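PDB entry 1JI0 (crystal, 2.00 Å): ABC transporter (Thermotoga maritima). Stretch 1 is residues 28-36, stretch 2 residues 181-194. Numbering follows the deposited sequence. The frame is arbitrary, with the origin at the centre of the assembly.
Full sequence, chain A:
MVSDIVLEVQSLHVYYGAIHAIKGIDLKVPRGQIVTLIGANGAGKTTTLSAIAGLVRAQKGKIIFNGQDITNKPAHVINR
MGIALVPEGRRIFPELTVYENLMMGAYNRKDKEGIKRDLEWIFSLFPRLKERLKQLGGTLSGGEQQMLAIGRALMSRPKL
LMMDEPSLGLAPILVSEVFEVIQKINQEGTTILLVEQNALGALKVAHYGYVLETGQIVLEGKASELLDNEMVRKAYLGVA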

# COMPACT_ATOMS: atom_id res chain seq x y z
N LYS A 28 5.07 8.98 9.39
CA LYS A 28 4.03 9.94 9.03
C LYS A 28 3.81 9.81 7.54
O LYS A 28 4.76 9.66 6.78
CB LYS A 28 4.46 11.37 9.38
CG LYS A 28 4.51 11.64 10.87
CD LYS A 28 4.72 13.12 11.14
CE LYS A 28 4.91 13.38 12.62
NZ LYS A 28 5.21 14.82 12.87
N VAL A 29 2.55 9.83 7.13
CA VAL A 29 2.22 9.75 5.71
C VAL A 29 1.40 11.01 5.40
O VAL A 29 0.21 11.07 5.70
CB VAL A 29 1.37 8.49 5.40
CG1 VAL A 29 1.17 8.35 3.90
CG2 VAL A 29 2.06 7.24 5.96
N PRO A 30 2.05 12.04 4.83
CA PRO A 30 1.38 13.31 4.49
C PRO A 30 0.36 13.17 3.38
O PRO A 30 0.53 12.36 2.46
CB PRO A 30 2.55 14.23 4.09
CG PRO A 30 3.76 13.62 4.80
CD PRO A 30 3.51 12.14 4.59
N ARG A 31 -0.69 13.98 3.46
CA ARG A 31 -1.76 13.98 2.47
C ARG A 31 -1.21 14.21 1.07
O ARG A 31 -0.37 15.09 0.87
CB ARG A 31 -2.78 15.08 2.81
CG ARG A 31 -3.92 15.25 1.78
CD ARG A 31 -5.04 16.11 2.36
NE ARG A 31 -5.55 15.50 3.59
CZ ARG A 31 -6.36 14.45 3.63
NH1 ARG A 31 -6.78 13.88 2.51
NH2 ARG A 31 -6.72 13.92 4.80
N GLY A 32 -1.67 13.40 0.12
CA GLY A 32 -1.25 13.54 -1.27
C GLY A 32 0.13 13.02 -1.62
O GLY A 32 0.57 13.17 -2.76
N GLN A 33 0.82 12.41 -0.67
CA GLN A 33 2.15 11.89 -0.95
C GLN A 33 2.21 10.37 -1.03
O GLN A 33 1.27 9.67 -0.66
CB GLN A 33 3.15 12.35 0.13
CG GLN A 33 3.48 13.83 0.09
CD GLN A 33 4.55 14.20 1.11
OE1 GLN A 33 5.32 13.35 1.54
NE2 GLN A 33 4.59 15.47 1.50
N ILE A 34 3.33 9.87 -1.55
CA ILE A 34 3.57 8.44 -1.61
C ILE A 34 4.71 8.25 -0.64
O ILE A 34 5.79 8.81 -0.82
CB ILE A 34 4.04 7.98 -3.01
CG1 ILE A 34 2.88 8.01 -4.00
CG2 ILE A 34 4.63 6.56 -2.90
CD1 ILE A 34 3.33 7.83 -5.46
N VAL A 35 4.46 7.48 0.42
CA VAL A 35 5.50 7.21 1.41
C VAL A 35 5.82 5.73 1.31
O VAL A 35 4.92 4.91 1.18
CB VAL A 35 5.02 7.53 2.84
CG1 VAL A 35 6.02 6.97 3.86
CG2 VAL A 35 4.90 9.03 3.01
N THR A 36 7.09 5.38 1.36
CA THR A 36 7.44 3.98 1.27
C THR A 36 8.24 3.49 2.47
O THR A 36 9.06 4.20 3.05
CB THR A 36 8.21 3.67 -0.04
OG1 THR A 36 8.39 2.26 -0.16
CG2 THR A 36 9.58 4.36 -0.04
N VAL A 181 1.79 3.01 -12.50
CA VAL A 181 0.38 3.14 -12.14
C VAL A 181 0.25 3.75 -10.74
O VAL A 181 -0.64 4.56 -10.48
CB VAL A 181 -0.35 1.77 -12.24
CG1 VAL A 181 -0.80 1.29 -10.87
CG2 VAL A 181 -1.55 1.89 -13.17
N ILE A 182 1.15 3.36 -9.85
CA ILE A 182 1.14 3.89 -8.49
C ILE A 182 1.32 5.41 -8.57
O ILE A 182 0.70 6.17 -7.82
CB ILE A 182 2.27 3.23 -7.65
CG1 ILE A 182 1.85 1.80 -7.29
CG2 ILE A 182 2.58 4.05 -6.40
CD1 ILE A 182 2.94 0.94 -6.66
N GLN A 183 2.15 5.86 -9.50
CA GLN A 183 2.41 7.29 -9.69
C GLN A 183 1.17 8.00 -10.24
O GLN A 183 0.81 9.09 -9.78
CB GLN A 183 3.60 7.47 -10.63
CG GLN A 183 4.18 8.85 -10.63
CD GLN A 183 5.52 8.89 -11.33
OE1 GLN A 183 5.60 8.68 -12.54
NE2 GLN A 183 6.58 9.16 -10.57
N LYS A 184 0.51 7.38 -11.21
CA LYS A 184 -0.69 7.93 -11.81
C LYS A 184 -1.81 8.05 -10.76
O LYS A 184 -2.58 9.00 -10.77
CB LYS A 184 -1.17 7.04 -12.95
CG LYS A 184 -0.17 6.89 -14.08
CD LYS A 184 -0.73 5.99 -15.17
CE LYS A 184 0.24 5.88 -16.34
NZ LYS A 184 -0.36 5.08 -17.45
N ILE A 185 -1.90 7.06 -9.88
CA ILE A 185 -2.91 7.07 -8.83
C ILE A 185 -2.66 8.25 -7.90
O ILE A 185 -3.57 9.00 -7.57
CB ILE A 185 -2.88 5.75 -8.02
CG1 ILE A 185 -3.34 4.60 -8.90
CG2 ILE A 185 -3.76 5.87 -6.77
CD1 ILE A 185 -3.15 3.24 -8.28
N ASN A 186 -1.40 8.42 -7.50
CA ASN A 186 -1.03 9.51 -6.61
C ASN A 186 -1.23 10.87 -7.25
O ASN A 186 -1.56 11.84 -6.57
CB ASN A 186 0.43 9.39 -6.17
CG ASN A 186 0.85 10.52 -5.25
OD1 ASN A 186 0.36 10.63 -4.12
ND2 ASN A 186 1.74 11.37 -5.72
N GLN A 187 -1.01 10.95 -8.56
CA GLN A 187 -1.18 12.22 -9.27
C GLN A 187 -2.63 12.68 -9.25
O GLN A 187 -2.93 13.85 -9.49
CB GLN A 187 -0.67 12.08 -10.72
CG GLN A 187 0.86 12.00 -10.80
CD GLN A 187 1.38 11.63 -12.18
OE1 GLN A 187 2.59 11.69 -12.43
NE2 GLN A 187 0.48 11.25 -13.08
N GLU A 188 -3.54 11.76 -8.95
CA GLU A 188 -4.95 12.10 -8.85
C GLU A 188 -5.29 12.55 -7.44
O GLU A 188 -6.42 12.95 -7.16
CB GLU A 188 -5.83 10.92 -9.26
CG GLU A 188 -5.68 10.57 -10.72
CD GLU A 188 -5.91 11.77 -11.62
OE1 GLU A 188 -5.34 11.80 -12.73
OE2 GLU A 188 -6.67 12.68 -11.22
N GLY A 189 -4.31 12.48 -6.54
CA GLY A 189 -4.52 12.93 -5.17
C GLY A 189 -4.49 11.89 -4.07
O GLY A 189 -4.41 12.23 -2.89
N THR A 190 -4.54 10.62 -4.44
CA THR A 190 -4.55 9.54 -3.47
C THR A 190 -3.26 9.41 -2.64
O THR A 190 -2.16 9.36 -3.19
CB THR A 190 -4.84 8.22 -4.18
OG1 THR A 190 -6.05 8.35 -4.93
CG2 THR A 190 -5.01 7.10 -3.18
N THR A 191 -3.41 9.37 -1.33
CA THR A 191 -2.29 9.22 -0.41
C THR A 191 -1.96 7.74 -0.36
O THR A 191 -2.86 6.91 -0.19
CB THR A 191 -2.66 9.72 1.00
OG1 THR A 191 -3.11 11.07 0.91
CG2 THR A 191 -1.46 9.64 1.93
N ILE A 192 -0.69 7.41 -0.50
CA ILE A 192 -0.25 6.01 -0.52
C ILE A 192 0.87 5.66 0.45
O ILE A 192 1.80 6.44 0.64
CB ILE A 192 0.25 5.64 -1.95
CG1 ILE A 192 -0.89 5.77 -2.95
CG2 ILE A 192 0.84 4.22 -1.95
CD1 ILE A 192 -0.45 5.61 -4.40
N LEU A 193 0.75 4.48 1.07
CA LEU A 193 1.79 3.95 1.96
C LEU A 193 2.19 2.66 1.25
O LEU A 193 1.42 1.69 1.19
CB LEU A 193 1.27 3.66 3.38
CG LEU A 193 2.37 3.15 4.33
CD1 LEU A 193 3.62 3.99 4.18
CD2 LEU A 193 1.93 3.23 5.77
N LEU A 194 3.39 2.66 0.70
CA LEU A 194 3.92 1.55 -0.07
C LEU A 194 5.03 0.79 0.63
O LEU A 194 6.06 1.37 0.98
CB LEU A 194 4.43 2.09 -1.42
CG LEU A 194 5.15 1.19 -2.42
CD1 LEU A 194 4.15 0.21 -3.03
CD2 LEU A 194 5.79 2.05 -3.50
O HOH W 1 -1.06 13.70 -4.78

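Two parallel strands, 34-36 and the one containing residues 192-194, are joined edge to edge by a ladder of nearly straight backbone hydrogen bonds: Ile192 N to Gln33 O (3.0 Å), Val35 N to Ile192 O (2.9 Å) and Leu194 N to Val35 O (2.8 Å), each with an angle at hydrogen of 174-175°. The bonds alternate in direction, as a parallel register requires, with Ile34 beside Ile192, Val35 beside Leu193 and Thr36 beside Leu194. The carbonyl oxygens of the rungs also take CA-H...O contacts; a further one, the shortest, puts Thr36 CA 3.0 Å from Leu194 O. The same carbonyl accepts from a side chain: Thr36 OG1 donates to Leu194 O at 2.7 Å, so the threonine satisfies its buried hydroxyl on the neighbouring strand.

At the other end of the ladder, a type II turn from Pro30 to Gln33, closed by Gln33 N to Pro30 O (3.1 Å), presents the amide of Gly32 to Thr191. Gly32 N donates to Thr191 OG1 at 2.9 Å (angle at hydrogen 164°), with Thr191 in the m rotamer (chi1 -56°). Gly32 has a positive phi of 76°, which favours glycine. Water 1 lies between this turn and the helix end, 2.6 Å from Gly32 O and 2.6 Å from Asn186 O. Asn186 itself points toward the first stretch with chi1 at 180°; its side-chain amide sits close to Gly32 O, but its orientation in the model is doubtful. Just beyond, the helix closes in a Schellman motif at Gly189, whose backbone angles (phi 113°, psi -13°) would jam a CB against the preceding carbonyl oxygen, which calls for glycine; the chain then turns into the second strand.

Apolar packing covers both faces of the sheet. On the face shared by Ile34, Ile192, Thr36 and Leu194, Ile34 buries 105 Å² against the second stretch. Its m,t rotamer carries CD1 to the helix, 3.4 Å from Asn186 CB and 4.0 Å from Ile182 CG2, while its CG1 lies 4.1 Å from Ile192 CB. One long, branched side chain thus touches both strand and helix. On the face of Val35 and Leu193, Val35 CG1 meets Leu193 CD1 at 3.8 Å, and Leu193 CD2 reaches Val29 CG2 at 4.0 Å. Val29, directed toward the second stretch, also sets CG1 3.5 Å from Thr191 CG2, so that threonine offers a methyl to the valine and a hydroxyl to the turn. Together the stretches bury 644 Å², both sides summed.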